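PDB 3BGY: probable mRNA-capping enzyme from Acanthamoeba polyphaga mimivirus, which removes the terminal phosphate from the 5'-triphosphate end of mRNA through its N-terminal domain, the part described here, and completes the methylated cap through its other domains. Local coordinates for residues R173-Y178 with D189-K194; F78-V83 with I124-R129; T13-N18 with N222-E227. One frame throughout, in Å; residues are numbered along the deposited sequence.

Interaction 1. Residues R173-Y178 with D189-K194; sequences RYKTRY and DITDVK
Y174 and K194 face each other as a hydrogen-bonded pair, Y174 N donating to K194 O at 2.8 Å and K194 N to Y174 O at the same length. T176 with D192 and Y178 with I190 repeat this pair of hydrogen bonds two and four residues along, making six backbone bonds in all; that from D192 N to T176 O is 2.9 Å long with 171° at the hydrogen. Between them sit the non-hydrogen-bonded pairs K175 with V193 and R177 with T191, the latter with CA atoms 4.3 Å apart. Water 1 can donate to both Y174 O and D192 OD1, but more acceptors surround it than it has protons, so these bonds probably compete. D192 OD1 is also hydrogen-bonded to S207 OG, and K194 NZ to V205 O and S207 OG.

The ladder is the antiparallel hairpin of strands 169-183 and 186-196, part of the closed eight-stranded barrel of a tunnel triphosphatase. K175, R177, T191 and V193 occupy the face that, with the acidic neighbours D73 beside K175 and E210 beside V193, is consistent with the tunnel wall. On this face the K175 chain runs extended past its neighbours: CB lies 3.7 Å from T191 CG2, while CG lies alongside V193, 4.1 Å from V193 CG2. R173 crosses V193 at a slant, CD being 4.0 Å from V193 CG1.

Y178 and I190 lie on the other face, against helix 47-60. With I190 CG1 anti to the backbone N (chi1 -179°), CG2 takes the position between N and the carbonyl carbon and abuts Y178 CB at 3.7 Å, while I190 O approaches the edge of the tyrosine ring in its plane.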
loop_
_atom_site.group_PDB
_atom_site.type_symbol
_atom_site.label_atom_id
_atom_site.label_comp_id
_atom_site.label_asym_id
_atom_site.label_seq_id
_atom_site.Cartn_x
_atom_site.Cartn_y
_atom_site.Cartn_z
ATOM N N ARG A 173 -9.493 5.516 -3.179
ATOM C CA ARG A 173 -9.314 5.062 -1.807
ATOM C C ARG A 173 -8.830 6.239 -0.990
ATOM O O ARG A 173 -7.781 6.787 -1.285
ATOM C CB ARG A 173 -8.311 3.908 -1.704
ATOM C CG ARG A 173 -8.853 2.602 -2.257
ATOM C CD ARG A 173 -7.901 1.449 -2.073
ATOM N NE ARG A 173 -8.530 0.218 -2.549
ATOM C CZ ARG A 173 -7.890 -0.787 -3.141
ATOM N NH1 ARG A 173 -6.579 -0.729 -3.346
ATOM N NH2 ARG A 173 -8.580 -1.830 -3.593
ATOM N N TYR A 174 -9.623 6.641 -0.002
ATOM C CA TYR A 174 -9.247 7.726 0.895
ATOM C C TYR A 174 -8.687 7.001 2.111
ATOM O O TYR A 174 -9.382 6.193 2.774
ATOM C CB TYR A 174 -10.436 8.597 1.299
ATOM C CG TYR A 174 -10.001 9.793 2.128
ATOM C CD1 TYR A 174 -9.199 10.792 1.570
ATOM C CD2 TYR A 174 -10.328 9.888 3.500
ATOM C CE1 TYR A 174 -8.713 11.871 2.356
ATOM C CE2 TYR A 174 -9.851 10.971 4.299
ATOM C CZ TYR A 174 -9.049 11.950 3.717
ATOM O OH TYR A 174 -8.606 12.998 4.504
ATOM N N LYS A 175 -7.454 7.343 2.448
ATOM C CA LYS A 175 -6.754 6.649 3.527
ATOM C C LYS A 175 -6.201 7.492 4.645
ATOM O O LYS A 175 -5.743 8.608 4.386
ATOM C CB LYS A 175 -5.561 5.937 2.892
ATOM C CG LYS A 175 -5.935 4.783 1.939
ATOM C CD LYS A 175 -4.690 4.105 1.391
ATOM C CE LYS A 175 -5.046 2.947 0.488
ATOM N NZ LYS A 175 -3.829 2.220 0.028
ATOM N N THR A 176 -6.262 6.957 5.875
ATOM C CA THR A 176 -5.627 7.582 7.040
ATOM C C THR A 176 -4.654 6.476 7.435
ATOM O O THR A 176 -5.061 5.418 7.946
ATOM C CB THR A 176 -6.606 7.942 8.184
ATOM O OG1 THR A 176 -7.520 8.932 7.697
ATOM C CG2 THR A 176 -5.828 8.542 9.389
ATOM N N ARG A 177 -3.382 6.780 7.271
ATOM C CA ARG A 177 -2.343 5.806 7.543
ATOM C C ARG A 177 -1.454 6.238 8.686
ATOM O O ARG A 177 -1.277 7.429 8.945
ATOM C CB ARG A 177 -1.515 5.617 6.263
ATOM C CG ARG A 177 -0.402 4.544 6.293
ATOM C CD ARG A 177 0.344 4.490 4.966
ATOM N NE ARG A 177 0.989 5.762 4.629
ATOM C CZ ARG A 177 1.618 6.022 3.479
ATOM N NH1 ARG A 177 1.699 5.106 2.524
ATOM N NH2 ARG A 177 2.188 7.202 3.287
ATOM N N TYR A 178 -1.036 5.248 9.461
ATOM C CA TYR A 178 -0.074 5.456 10.532
ATOM C C TYR A 178 1.051 4.490 10.163
ATOM O O TYR A 178 0.793 3.304 9.927
ATOM C CB TYR A 178 -0.641 5.092 11.901
ATOM C CG TYR A 178 -1.824 5.911 12.316
ATOM C CD1 TYR A 178 -3.116 5.555 11.889
ATOM C CD2 TYR A 178 -1.667 7.064 13.102
ATOM C CE1 TYR A 178 -4.251 6.342 12.229
ATOM C CE2 TYR A 178 -2.791 7.870 13.450
ATOM C CZ TYR A 178 -4.077 7.500 13.008
ATOM O OH TYR A 178 -5.172 8.286 13.309
ATOM N N ASP A 189 2.591 -0.582 8.775
ATOM C CA ASP A 189 1.617 0.384 8.235
ATOM C C ASP A 189 0.237 -0.083 8.650
ATOM O O ASP A 189 -0.104 -1.241 8.441
ATOM C CB ASP A 189 1.618 0.422 6.710
ATOM C CG ASP A 189 2.877 1.029 6.126
ATOM O OD1 ASP A 189 3.610 1.742 6.852
ATOM O OD2 ASP A 189 3.096 0.800 4.919
ATOM N N ILE A 190 -0.538 0.795 9.270
ATOM C CA ILE A 190 -1.909 0.451 9.668
ATOM C C ILE A 190 -2.759 1.546 9.067
ATOM O O ILE A 190 -2.545 2.736 9.342
ATOM C CB ILE A 190 -2.074 0.276 11.219
ATOM C CG1 ILE A 190 -3.506 -0.095 11.597
ATOM C CG2 ILE A 190 -1.717 1.512 11.966
ATOM C CD1 ILE A 190 -3.895 -1.498 11.408
ATOM N N THR A 191 -3.804 1.139 8.354
ATOM C CA THR A 191 -4.586 2.117 7.598
ATOM C C THR A 191 -6.092 1.971 7.699
ATOM O O THR A 191 -6.614 0.862 7.694
ATOM C CB THR A 191 -4.206 1.993 6.092
ATOM O OG1 THR A 191 -2.783 2.003 5.927
ATOM C CG2 THR A 191 -4.744 3.163 5.278
ATOM N N ASP A 192 -6.768 3.117 7.836
ATOM C CA ASP A 192 -8.235 3.195 7.850
ATOM C C ASP A 192 -8.492 3.558 6.370
ATOM O O ASP A 192 -8.073 4.630 5.902
ATOM C CB ASP A 192 -8.655 4.323 8.805
ATOM C CG ASP A 192 -10.131 4.715 8.678
ATOM O OD1 ASP A 192 -10.730 4.591 7.591
ATOM O OD2 ASP A 192 -10.688 5.205 9.678
ATOM N N VAL A 193 -9.144 2.665 5.621
ATOM C CA VAL A 193 -9.336 2.899 4.182
ATOM C C VAL A 193 -10.807 2.990 3.789
ATOM O O VAL A 193 -11.606 2.114 4.141
ATOM C CB VAL A 193 -8.726 1.708 3.330
ATOM C CG1 VAL A 193 -8.849 1.958 1.812
ATOM C CG2 VAL A 193 -7.306 1.394 3.699
ATOM N N LYS A 194 -11.152 4.023 3.010
ATOM C CA LYS A 194 -12.520 4.183 2.478
ATOM C C LYS A 194 -12.370 3.950 0.979
ATOM O O LYS A 194 -11.664 4.692 0.305
ATOM C CB LYS A 194 -13.095 5.568 2.815
ATOM C CG LYS A 194 -13.536 5.643 4.303
ATOM C CD LYS A 194 -13.967 7.043 4.696
ATOM C CE LYS A 194 -14.235 7.161 6.199
ATOM N NZ LYS A 194 -15.137 6.066 6.715
HETATM O O HOH W 1 -10.248 6.706 5.530
#

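Interaction 2. Residues F78-V83 with I124-R129; sequences FPDKNV and IVYKNR. With ACT (acetate ion), chain D.
N82 and Y126 are brought together by their first torsions: N82 CG is anti to its carbonyl carbon (chi1 -64°), and Y126 CG is anti to its backbone N (chi1 173°), which carries each CG towards the other residue. The amide and the phenol cross at a slant, their planes 65° apart. N82 closes the turn of a beta hairpin, with a type I turn from F78 to K81 and an Asx turn in which D80 OD1 accepts from N82 N. Just beyond, V83 enters strand 83-88 and forms an antiparallel hydrogen-bonded pair with K127: K127 N gives to V83 O at 2.8 Å, and V83 N to K127 O at 3.0 Å. N82 OD1 takes a weak, bent bond from R129 N, where strand 122-136 turns a corner.

An acetate, probably from the crystallisation liquor, lies between F78, D80 and Y126. Its OXT accepts from Y126 OH at 2.6 Å, and D80 OD2 lies equally close to OXT, a spacing that suggests one of the two acid groups is protonated. Its methyl rests over one face of the F78 ring. Water 2 links K81 O to R129 NH1, and V83 CG2 sits over the centre of the R129 guanidinium, 3.8 Å above its plane.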
loop_
_atom_site.group_PDB
_atom_site.type_symbol
_atom_site.label_atom_id
_atom_site.label_comp_id
_atom_site.label_asym_id
_atom_site.label_seq_id
_atom_site.Cartn_x
_atom_site.Cartn_y
_atom_site.Cartn_z
ATOM N N PHE A 78 -5.989 -0.660 -15.941
ATOM C CA PHE A 78 -5.958 -0.946 -17.368
ATOM C C PHE A 78 -6.461 -2.338 -17.734
ATOM O O PHE A 78 -6.524 -3.203 -16.870
ATOM C CB PHE A 78 -4.531 -0.702 -17.867
ATOM C CG PHE A 78 -4.157 0.728 -17.900
ATOM C CD1 PHE A 78 -3.618 1.340 -16.767
ATOM C CD2 PHE A 78 -4.390 1.506 -19.057
ATOM C CE1 PHE A 78 -3.309 2.735 -16.766
ATOM C CE2 PHE A 78 -4.087 2.892 -19.073
ATOM C CZ PHE A 78 -3.548 3.509 -17.915
ATOM N N PRO A 79 -6.831 -2.569 -19.020
ATOM C CA PRO A 79 -7.317 -3.888 -19.445
ATOM C C PRO A 79 -6.347 -5.031 -19.147
ATOM O O PRO A 79 -6.784 -6.153 -18.890
ATOM C CB PRO A 79 -7.514 -3.705 -20.950
ATOM C CG PRO A 79 -7.936 -2.333 -21.052
ATOM C CD PRO A 79 -7.075 -1.581 -20.082
ATOM N N ASP A 80 -5.040 -4.730 -19.094
ATOM C CA ASP A 80 -4.045 -5.758 -18.798
ATOM C C ASP A 80 -3.904 -6.018 -17.291
ATOM O O ASP A 80 -3.060 -6.815 -16.877
ATOM C CB ASP A 80 -2.671 -5.441 -19.448
ATOM C CG ASP A 80 -1.970 -4.195 -18.844
ATOM O OD1 ASP A 80 -2.558 -3.473 -17.993
ATOM O OD2 ASP A 80 -0.801 -3.948 -19.224
ATOM N N LYS A 81 -4.734 -5.315 -16.496
ATOM C CA LYS A 81 -4.811 -5.421 -15.021
ATOM C C LYS A 81 -3.729 -4.652 -14.261
ATOM O O LYS A 81 -3.695 -4.661 -13.017
ATOM C CB LYS A 81 -4.881 -6.887 -14.527
ATOM C CG LYS A 81 -6.067 -7.688 -15.087
ATOM C CD LYS A 81 -5.923 -9.172 -14.762
ATOM C CE LYS A 81 -7.020 -10.005 -15.424
ATOM N NZ LYS A 81 -6.989 -9.970 -16.922
ATOM N N ASN A 82 -2.868 -3.956 -15.006
ATOM C CA ASN A 82 -1.835 -3.157 -14.370
ATOM C C ASN A 82 -2.428 -1.817 -13.977
ATOM O O ASN A 82 -3.515 -1.437 -14.445
ATOM C CB ASN A 82 -0.592 -3.062 -15.248
ATOM C CG ASN A 82 0.047 -4.406 -15.447
ATOM O OD1 ASN A 82 0.115 -5.210 -14.503
ATOM N ND2 ASN A 82 0.440 -4.707 -16.678
ATOM N N VAL A 83 -1.725 -1.098 -13.105
ATOM C CA VAL A 83 -2.310 0.088 -12.514
ATOM C C VAL A 83 -1.393 1.291 -12.521
ATOM O O VAL A 83 -0.227 1.157 -12.250
ATOM C CB VAL A 83 -2.686 -0.233 -11.000
ATOM C CG1 VAL A 83 -3.187 1.005 -10.246
ATOM C CG2 VAL A 83 -3.760 -1.326 -10.943
ATOM N N ILE A 124 3.397 9.105 -7.505
ATOM C CA ILE A 124 2.902 8.395 -8.684
ATOM C C ILE A 124 3.662 7.100 -8.870
ATOM O O ILE A 124 4.894 7.072 -8.785
ATOM C CB ILE A 124 3.094 9.271 -9.963
ATOM C CG1 ILE A 124 2.422 10.631 -9.776
ATOM C CG2 ILE A 124 2.527 8.565 -11.167
ATOM C CD1 ILE A 124 2.490 11.554 -10.986
ATOM N N VAL A 125 2.912 6.014 -9.082
ATOM C CA VAL A 125 3.507 4.711 -9.281
ATOM C C VAL A 125 2.797 3.925 -10.368
ATOM O O VAL A 125 1.597 4.089 -10.604
ATOM C CB VAL A 125 3.487 3.796 -7.967
ATOM C CG1 VAL A 125 4.370 4.368 -6.852
ATOM C CG2 VAL A 125 2.055 3.546 -7.467
ATOM N N TYR A 126 3.566 3.085 -11.040
ATOM C CA TYR A 126 3.017 2.174 -12.029
ATOM C C TYR A 126 3.203 0.804 -11.370
ATOM O O TYR A 126 4.319 0.389 -11.056
ATOM C CB TYR A 126 3.746 2.285 -13.370
ATOM C CG TYR A 126 3.304 1.224 -14.352
ATOM C CD1 TYR A 126 2.084 1.343 -15.055
ATOM C CD2 TYR A 126 4.089 0.069 -14.550
ATOM C CE1 TYR A 126 1.650 0.317 -15.930
ATOM C CE2 TYR A 126 3.677 -0.947 -15.419
ATOM C CZ TYR A 126 2.460 -0.813 -16.106
ATOM O OH TYR A 126 2.073 -1.820 -16.949
ATOM N N LYS A 127 2.092 0.102 -11.200
ATOM C CA LYS A 127 2.088 -1.186 -10.517
ATOM C C LYS A 127 1.903 -2.301 -11.514
ATOM O O LYS A 127 0.867 -2.367 -12.175
ATOM C CB LYS A 127 0.948 -1.218 -9.497
ATOM C CG LYS A 127 1.077 -0.230 -8.356
ATOM C CD LYS A 127 -0.191 -0.205 -7.483
ATOM C CE LYS A 127 -0.144 -1.215 -6.327
ATOM N NZ LYS A 127 0.119 -2.631 -6.724
ATOM N N ASN A 128 2.921 -3.145 -11.655
ATOM C CA ASN A 128 2.844 -4.273 -12.583
ATOM C C ASN A 128 2.293 -5.425 -11.751
ATOM O O ASN A 128 3.034 -6.111 -11.037
ATOM C CB ASN A 128 4.233 -4.621 -13.177
ATOM C CG ASN A 128 4.190 -5.799 -14.158
ATOM O OD1 ASN A 128 3.225 -6.572 -14.204
ATOM N ND2 ASN A 128 5.270 -5.973 -14.897
ATOM N N ARG A 129 0.981 -5.606 -11.840
ATOM C CA ARG A 129 0.311 -6.640 -11.077
ATOM C C ARG A 129 0.570 -8.065 -11.548
ATOM O O ARG A 129 0.248 -9.015 -10.836
ATOM C CB ARG A 129 -1.179 -6.325 -10.983
ATOM C CG ARG A 129 -1.449 -5.070 -10.144
ATOM C CD ARG A 129 -2.819 -5.096 -9.483
ATOM N NE ARG A 129 -2.918 -4.102 -8.415
ATOM C CZ ARG A 129 -4.057 -3.692 -7.856
ATOM N NH1 ARG A 129 -5.225 -4.188 -8.256
ATOM N NH2 ARG A 129 -4.034 -2.756 -6.911
HETATM C C ACT D . -0.494 -0.631 -19.206
HETATM O O ACT D . -0.923 -0.729 -20.494
HETATM O OXT ACT D . 0.095 -1.532 -18.660
HETATM C CH3 ACT D . -0.729 0.613 -18.455
HETATM O O HOH W 2 -5.594 -5.162 -11.229
HETATM O O HOH W 3 2.431 -7.466 -16.538
#

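Interaction 3. Residues T13-N18 with N222-E227; sequences TIFSEN and NTLESE
I14 and F15 both direct their backbone N-H groups at one carboxylate oxygen, E225 OE2, and these two hydrogen bonds are the polar heart of the contact. I14 N lies 2.7 Å from E225 OE2, on its anti side and 28° out of the carboxylate plane. F15 N is 3.0 Å from the same oxygen and nearly in line with its C-O bond, the straighter of the two at 169°. The donors arrive from opposite faces of the plane. E225 can span the gap because CG is anti to its backbone N (chi1 -162°) and the chain stays extended beyond it. Water 4 lies within bonding distance of both E225 OE2 and F15 O, though acceptors around it outnumber its protons.

Van der Waals contacts flank this grip. The E225 side chain slides past those of I14 and F15 in the opposite direction, its CG 4.1 Å from I14 CB. The F15 ring is turned only slightly from the carboxylate plane, with CD2 3.8 Å from E225 OE2. At its far end the contact is apolar, F15 CZ coming within 4.4 Å of L224 CD2, and I23, I137 and L228 enclose the ring further.

The contact thus pins the segment just before helix 17-32, whose N-cap is S16, onto the C-terminal helix 221-235. Two backbone N-H donors converging on one oxygen would be expected to stabilise negative charge there, so E225 is probably ionised, and in return it supplies an acceptor for the two successive amides ahead of the helix.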
loop_
_atom_site.group_PDB
_atom_site.type_symbol
_atom_site.label_atom_id
_atom_site.label_comp_id
_atom_site.label_asym_id
_atom_site.label_seq_id
_atom_site.Cartn_x
_atom_site.Cartn_y
_atom_site.Cartn_z
ATOM N N THR A 13 6.413 -21.859 15.329
ATOM C CA THR A 13 6.839 -21.462 13.985
ATOM C C THR A 13 5.596 -21.130 13.173
ATOM O O THR A 13 4.550 -21.754 13.337
ATOM C CB THR A 13 7.649 -22.574 13.237
ATOM O OG1 THR A 13 6.876 -23.778 13.149
ATOM C CG2 THR A 13 8.970 -22.858 13.936
ATOM N N ILE A 14 5.725 -20.140 12.301
ATOM C CA ILE A 14 4.635 -19.689 11.437
ATOM C C ILE A 14 4.652 -20.394 10.095
ATOM O O ILE A 14 3.608 -20.824 9.607
ATOM C CB ILE A 14 4.697 -18.137 11.199
ATOM C CG1 ILE A 14 4.451 -17.407 12.515
ATOM C CG2 ILE A 14 3.629 -17.665 10.168
ATOM C CD1 ILE A 14 4.616 -15.905 12.420
ATOM N N PHE A 15 5.843 -20.547 9.527
ATOM C CA PHE A 15 5.990 -21.129 8.197
ATOM C C PHE A 15 6.275 -22.615 8.175
ATOM O O PHE A 15 7.058 -23.120 8.978
ATOM C CB PHE A 15 7.126 -20.429 7.419
ATOM C CG PHE A 15 7.024 -18.925 7.397
ATOM C CD1 PHE A 15 5.821 -18.293 7.035
ATOM C CD2 PHE A 15 8.132 -18.131 7.750
ATOM C CE1 PHE A 15 5.722 -16.883 7.034
ATOM C CE2 PHE A 15 8.040 -16.725 7.744
ATOM C CZ PHE A 15 6.831 -16.113 7.384
ATOM N N SER A 16 5.677 -23.289 7.195
ATOM C CA SER A 16 5.941 -24.710 6.963
ATOM C C SER A 16 7.304 -24.734 6.256
ATOM O O SER A 16 7.794 -23.685 5.799
ATOM C CB SER A 16 4.896 -25.293 6.017
ATOM O OG SER A 16 4.973 -24.665 4.752
ATOM N N GLU A 17 7.894 -25.916 6.088
ATOM C CA GLU A 17 9.185 -26.011 5.414
ATOM C C GLU A 17 9.120 -25.476 3.975
ATOM O O GLU A 17 10.005 -24.708 3.557
ATOM C CB GLU A 17 9.701 -27.460 5.430
ATOM C CG GLU A 17 11.056 -27.617 4.731
ATOM C CD GLU A 17 11.552 -29.045 4.696
ATOM O OE1 GLU A 17 10.786 -29.967 5.044
ATOM O OE2 GLU A 17 12.729 -29.234 4.336
ATOM N N ASN A 18 8.041 -25.791 3.251
ATOM C CA ASN A 18 7.930 -25.311 1.888
ATOM C C ASN A 18 7.716 -23.801 1.823
ATOM O O ASN A 18 8.280 -23.155 0.949
ATOM C CB ASN A 18 6.832 -26.016 1.106
ATOM C CG ASN A 18 6.899 -25.689 -0.380
ATOM O OD1 ASN A 18 7.961 -25.816 -1.008
ATOM N ND2 ASN A 18 5.792 -25.215 -0.937
ATOM N N ASN A 222 14.210 -15.700 9.469
ATOM C CA ASN A 222 14.016 -15.986 10.881
ATOM C C ASN A 222 13.713 -14.698 11.648
ATOM O O ASN A 222 12.928 -14.704 12.585
ATOM C CB ASN A 222 15.211 -16.758 11.439
ATOM C CG ASN A 222 15.299 -18.140 10.833
ATOM O OD1 ASN A 222 14.481 -19.008 11.160
ATOM N ND2 ASN A 222 16.184 -18.314 9.865
ATOM N N THR A 223 14.336 -13.598 11.212
ATOM C CA THR A 223 14.039 -12.270 11.790
ATOM C C THR A 223 12.585 -11.867 11.411
ATOM O O THR A 223 11.823 -11.350 12.263
ATOM C CB THR A 223 15.047 -11.245 11.251
ATOM O OG1 THR A 223 16.352 -11.729 11.532
ATOM C CG2 THR A 223 14.887 -9.877 11.894
ATOM N N LEU A 224 12.187 -12.150 10.166
ATOM C CA LEU A 224 10.826 -11.844 9.702
ATOM C C LEU A 224 9.803 -12.626 10.513
ATOM O O LEU A 224 8.821 -12.045 10.981
ATOM C CB LEU A 224 10.667 -12.181 8.222
ATOM C CG LEU A 224 9.269 -12.045 7.589
ATOM C CD1 LEU A 224 8.865 -10.577 7.535
ATOM C CD2 LEU A 224 9.252 -12.651 6.218
ATOM N N GLU A 225 10.096 -13.908 10.767
ATOM C CA GLU A 225 9.162 -14.762 11.516
ATOM C C GLU A 225 9.012 -14.234 12.935
ATOM O O GLU A 225 7.891 -14.150 13.437
ATOM C CB GLU A 225 9.647 -16.224 11.518
ATOM C CG GLU A 225 8.587 -17.237 11.879
ATOM C CD GLU A 225 8.992 -18.671 11.523
ATOM O OE1 GLU A 225 10.199 -18.983 11.474
ATOM O OE2 GLU A 225 8.087 -19.484 11.260
ATOM N N SER A 226 10.117 -13.796 13.554
ATOM C CA SER A 226 10.077 -13.224 14.910
ATOM C C SER A 226 9.256 -11.935 14.924
ATOM O O SER A 226 8.469 -11.707 15.833
ATOM C CB SER A 226 11.475 -12.906 15.419
ATOM O OG SER A 226 12.199 -14.095 15.643
ATOM N N GLU A 227 9.410 -11.122 13.879
ATOM C CA GLU A 227 8.650 -9.865 13.797
ATOM C C GLU A 227 7.160 -10.136 13.576
ATOM O O GLU A 227 6.312 -9.487 14.192
ATOM C CB GLU A 227 9.208 -8.946 12.703
ATOM C CG GLU A 227 10.503 -8.287 13.131
ATOM C CD GLU A 227 11.062 -7.279 12.141
ATOM O OE1 GLU A 227 10.360 -6.911 11.174
ATOM O OE2 GLU A 227 12.229 -6.862 12.339
HETATM O O HOH W 4 9.676 -21.689 9.963
#

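Close to the N terminus, residues 13-18 enter interaction 3, whose partner 222-227 lies on the last helix; that contact closes a loop of 203 residues and encloses both of the others. Within it, interaction 2 closes first, joining the turn before strand 83-88 to strand 122-136 across 40 residues that include two helices. Interaction 1 follows in series, without crossing it, and closes only the short hairpin of strands 169-183 and 186-196. Interactions 1 and 2 both reach the same barrel sheet, with centres about 20 Å apart, whereas interaction 3 ties the two chain ends together, its centre about 27 Å from that of interaction 1.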